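Local coordinates for lipid-transfer protein (Thermomonospora curvata, PDB 6OK1), which is of no precisely established function but has the two-domain architecture of the thiolase superfamily, at residues P285-H296 / R330-L340. Sequence-based numbering, arbitrary orientation.
Sequences PSDIGAAILYDH and RLPCNTHGGQL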
loop_
_atom_site.group_PDB
_atom_site.type_symbol
_atom_site.label_atom_id
_atom_site.label_comp_id
_atom_site.label_asym_id
_atom_site.label_seq_id
_atom_site.Cartn_x
_atom_site.Cartn_y
_atom_site.Cartn_z
ATOM N N PRO A 285 14.110 27.065 10.168
ATOM C CA PRO A 285 14.214 27.387 8.735
ATOM C C PRO A 285 15.542 28.048 8.371
ATOM O O PRO A 285 16.119 27.751 7.313
ATOM C CB PRO A 285 13.014 28.320 8.509
ATOM C CG PRO A 285 11.990 27.901 9.553
ATOM C CD PRO A 285 12.802 27.428 10.748
ATOM N N SER A 286 16.055 28.938 9.229
ATOM C CA SER A 286 17.303 29.626 8.914
ATOM C C SER A 286 18.472 28.663 8.749
ATOM O O SER A 286 19.492 29.032 8.162
ATOM C CB SER A 286 17.637 30.635 10.023
ATOM O OG SER A 286 17.857 29.940 11.230
ATOM N N ASP A 287 18.366 27.446 9.280
ATOM C CA ASP A 287 19.437 26.476 9.144
ATOM C C ASP A 287 19.388 25.709 7.837
ATOM O O ASP A 287 20.316 24.947 7.559
ATOM C CB ASP A 287 19.386 25.486 10.303
ATOM C CG ASP A 287 19.532 26.159 11.644
ATOM O OD1 ASP A 287 20.479 26.958 11.823
ATOM O OD2 ASP A 287 18.693 25.906 12.521
ATOM N N ILE A 288 18.323 25.852 7.058
ATOM C CA ILE A 288 18.164 25.121 5.810
ATOM C C ILE A 288 18.861 25.885 4.694
ATOM O O ILE A 288 18.542 27.051 4.438
ATOM C CB ILE A 288 16.677 24.933 5.483
ATOM C CG1 ILE A 288 15.964 24.246 6.657
ATOM C CG2 ILE A 288 16.506 24.178 4.174
ATOM C CD1 ILE A 288 16.485 22.843 7.014
ATOM N N GLY A 289 19.778 25.209 3.997
ATOM C CA GLY A 289 20.615 25.847 2.999
ATOM C C GLY A 289 20.172 25.594 1.572
ATOM O O GLY A 289 20.696 26.197 0.637
ATOM N N ALA A 290 19.192 24.715 1.388
ATOM C CA ALA A 290 18.615 24.488 0.071
ATOM C C ALA A 290 17.282 23.778 0.261
ATOM O O ALA A 290 17.070 23.120 1.280
ATOM C CB ALA A 290 19.545 23.649 -0.805
ATOM N N ALA A 291 16.394 23.900 -0.734
ATOM C CA ALA A 291 15.106 23.207 -0.670
ATOM C C ALA A 291 14.767 22.525 -1.986
ATOM O O ALA A 291 14.922 23.107 -3.064
ATOM C CB ALA A 291 13.969 24.169 -0.314
ATOM N N ILE A 292 14.256 21.305 -1.887
ATOM C CA ILE A 292 13.714 20.583 -3.026
ATOM C C ILE A 292 12.207 20.550 -2.784
ATOM O O ILE A 292 11.737 19.791 -1.932
ATOM C CB ILE A 292 14.312 19.177 -3.151
ATOM C CG1 ILE A 292 15.849 19.203 -3.264
ATOM C CG2 ILE A 292 13.648 18.419 -4.334
ATOM C CD1 ILE A 292 16.404 19.964 -4.442
ATOM N N LEU A 293 11.461 21.423 -3.477
ATOM C CA LEU A 293 10.045 21.660 -3.212
ATOM C C LEU A 293 9.232 21.058 -4.348
ATOM O O LEU A 293 9.374 21.461 -5.510
ATOM C CB LEU A 293 9.752 23.155 -3.041
ATOM C CG LEU A 293 10.480 23.794 -1.851
ATOM C CD1 LEU A 293 10.080 25.277 -1.757
ATOM C CD2 LEU A 293 10.188 23.042 -0.539
ATOM N N TYR A 294 8.404 20.067 -4.002
ATOM C CA TYR A 294 7.623 19.322 -4.982
ATOM C C TYR A 294 6.827 20.263 -5.869
ATOM O O TYR A 294 6.084 21.130 -5.387
ATOM C CB TYR A 294 6.689 18.374 -4.248
ATOM C CG TYR A 294 6.162 17.195 -5.048
ATOM C CD1 TYR A 294 5.058 17.323 -5.882
ATOM C CD2 TYR A 294 6.721 15.939 -4.877
ATOM C CE1 TYR A 294 4.542 16.202 -6.544
ATOM C CE2 TYR A 294 6.223 14.832 -5.523
ATOM C CZ TYR A 294 5.129 14.964 -6.343
ATOM O OH TYR A 294 4.646 13.845 -6.980
ATOM N N ASP A 295 6.931 20.034 -7.170
ATOM C CA ASP A 295 6.576 21.044 -8.150
ATOM C C ASP A 295 6.028 20.396 -9.412
ATOM O O ASP A 295 6.349 20.819 -10.526
ATOM C CB ASP A 295 7.781 21.909 -8.491
ATOM C CG ASP A 295 8.881 21.115 -9.146
ATOM O OD1 ASP A 295 9.094 19.967 -8.718
ATOM O OD2 ASP A 295 9.525 21.646 -10.073
ATOM N N HIS A 296 5.189 19.362 -9.267
ATOM C CA HIS A 296 4.522 18.835 -10.460
ATOM C C HIS A 296 3.590 19.873 -11.057
ATOM O O HIS A 296 3.395 19.898 -12.276
ATOM C CB HIS A 296 3.797 17.526 -10.193
ATOM C CG HIS A 296 2.684 17.608 -9.205
ATOM N ND1 HIS A 296 2.658 18.522 -8.175
ATOM C CD2 HIS A 296 1.553 16.867 -9.082
ATOM C CE1 HIS A 296 1.575 18.322 -7.442
ATOM N NE2 HIS A 296 0.882 17.336 -7.979
ATOM N N ARG A 330 19.058 33.017 -0.871
ATOM C CA ARG A 330 19.014 32.479 0.480
ATOM C C ARG A 330 18.602 31.009 0.487
ATOM O O ARG A 330 19.062 30.241 1.345
ATOM C CB ARG A 330 18.061 33.327 1.339
ATOM C CG ARG A 330 17.802 32.805 2.744
ATOM C CD ARG A 330 16.478 32.077 2.800
ATOM N NE ARG A 330 16.229 31.417 4.079
ATOM C CZ ARG A 330 16.845 30.312 4.482
ATOM N NH1 ARG A 330 17.773 29.744 3.723
ATOM N NH2 ARG A 330 16.532 29.765 5.652
ATOM N N LEU A 331 17.762 30.588 -0.455
ATOM C CA LEU A 331 17.197 29.239 -0.442
ATOM C C LEU A 331 17.232 28.659 -1.849
ATOM O O LEU A 331 16.195 28.526 -2.513
ATOM C CB LEU A 331 15.767 29.238 0.099
ATOM C CG LEU A 331 15.223 27.830 0.415
ATOM C CD1 LEU A 331 15.937 27.222 1.618
ATOM C CD2 LEU A 331 13.695 27.806 0.658
ATOM N N PRO A 332 18.420 28.295 -2.325
ATOM C CA PRO A 332 18.541 27.622 -3.619
ATOM C C PRO A 332 17.567 26.464 -3.695
ATOM O O PRO A 332 17.496 25.635 -2.787
ATOM C CB PRO A 332 19.993 27.130 -3.629
ATOM C CG PRO A 332 20.714 28.054 -2.727
ATOM C CD PRO A 332 19.730 28.454 -1.658
ATOM N N CYS A 333 16.810 26.416 -4.784
ATOM C CA CYS A 333 15.657 25.533 -4.860
ATOM C C CYS A 333 15.682 24.727 -6.142
ATOM O O CYS A 333 15.939 25.261 -7.227
ATOM C CB CYS A 333 14.388 26.361 -4.773
ATOM S SG CYS A 333 12.842 25.380 -4.775
ATOM N N ASN A 334 15.362 23.442 -6.017
ATOM C CA ASN A 334 15.157 22.575 -7.169
ATOM C C ASN A 334 16.327 22.693 -8.143
ATOM O O ASN A 334 16.155 22.899 -9.352
ATOM C CB ASN A 334 13.823 22.887 -7.839
ATOM C CG ASN A 334 12.634 22.470 -6.979
ATOM O OD1 ASN A 334 12.816 21.763 -5.987
ATOM N ND2 ASN A 334 11.424 22.867 -7.365
ATOM N N THR A 335 17.532 22.509 -7.589
ATOM C CA THR A 335 18.774 22.622 -8.342
ATOM C C THR A 335 18.914 21.575 -9.450
ATOM O O THR A 335 19.759 21.737 -10.333
ATOM C CB THR A 335 19.943 22.535 -7.362
ATOM O OG1 THR A 335 19.685 21.525 -6.378
ATOM C CG2 THR A 335 20.093 23.870 -6.652
ATOM N N HIS A 336 18.117 20.507 -9.427
ATOM C CA HIS A 336 18.054 19.557 -10.536
ATOM C C HIS A 336 17.076 19.973 -11.627
ATOM O O HIS A 336 17.086 19.386 -12.716
ATOM C CB HIS A 336 17.655 18.163 -10.019
ATOM C CG HIS A 336 16.326 18.121 -9.324
ATOM N ND1 HIS A 336 15.907 19.096 -8.440
ATOM C CD2 HIS A 336 15.334 17.203 -9.365
ATOM C CE1 HIS A 336 14.708 18.781 -7.977
ATOM N NE2 HIS A 336 14.340 17.636 -8.525
ATOM N N GLY A 337 16.209 20.938 -11.353
ATOM C CA GLY A 337 15.172 21.336 -12.282
ATOM C C GLY A 337 13.772 20.961 -11.840
ATOM O O GLY A 337 12.804 21.360 -12.496
ATOM N N GLY A 338 13.640 20.212 -10.743
ATOM C CA GLY A 338 12.335 19.844 -10.213
ATOM C C GLY A 338 11.636 18.749 -10.994
ATOM O O GLY A 338 12.158 18.172 -11.953
ATOM N N GLN A 339 10.410 18.439 -10.546
ATOM C CA GLN A 339 9.561 17.560 -11.329
ATOM C C GLN A 339 9.246 18.208 -12.668
ATOM O O GLN A 339 9.042 17.512 -13.671
ATOM C CB GLN A 339 8.255 17.253 -10.587
ATOM C CG GLN A 339 8.461 16.665 -9.207
ATOM C CD GLN A 339 9.121 15.320 -9.261
ATOM O OE1 GLN A 339 8.491 14.332 -9.616
ATOM N NE2 GLN A 339 10.394 15.271 -8.898
ATOM N N LEU A 340 9.182 19.547 -12.679
ATOM C CA LEU A 340 8.780 20.300 -13.868
ATOM C C LEU A 340 9.867 20.284 -14.938
ATOM O O LEU A 340 9.564 20.190 -16.136
ATOM C CB LEU A 340 8.464 21.746 -13.475
ATOM C CG LEU A 340 7.755 22.577 -14.525
ATOM C CD1 LEU A 340 6.265 22.433 -14.388
ATOM C CD2 LEU A 340 8.164 24.031 -14.427
#
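The side-chain amide of N334 takes over from the backbone where the edge strand 290-292 gives way to L293. Its OD1 accepts the N-H of L293 at 2.9 Å, from a donor tilted 20° off the carbonyl plane, while ND2 donates a hydrogen bond to L293 O at 3.1 Å, in the plane of both groups and on a lone pair of that oxygen. This two-bond grip on one residue's N-H and C=O imitates a strand neighbour. Chi1 of -69° sets CG beside the N334 backbone N, which itself bonds to A291 O; with A291 N to P332 O at 2.9 Å, this makes a single parallel bridge, A291 with C333. Segment 330-340 thus runs along the outer side of 290-292, whose other side pairs with strand 371-375 of the thiolase-like sheet.

One side of the bridge is apolar: A291 CB meets L331 CD2 at 3.8 Å, and L293 lays its CG against C333 SG. I292 instead sends CG2 to H336 CE1 (3.8 Å), its side chain slanting across the imidazole's.

At the two ends, side chains reach for backbone. The R330 guanidinium, edge-on, directs NH1 to I288 O almost straight along its C=O, with a weak, bent bond from NH2 to P285 O. The D295 carboxylate meets successive N-H groups of the short helix 338-341: OD1 takes Q339 N at 2.7 Å on its syn side, 20° out of the carboxylate plane, and OD2 weakly takes L340 N. G338 CA passes OD2 of D295 at 3.3 Å.

With a third bond, from ND2 to D177 OD1, the N334 amide is fixed in rotation, and the buried L293 N-H and C=O both have partners; R330 and D295 likewise satisfy backbone groups at the two ends, the paired N-H groups setting the carboxylate's orientation.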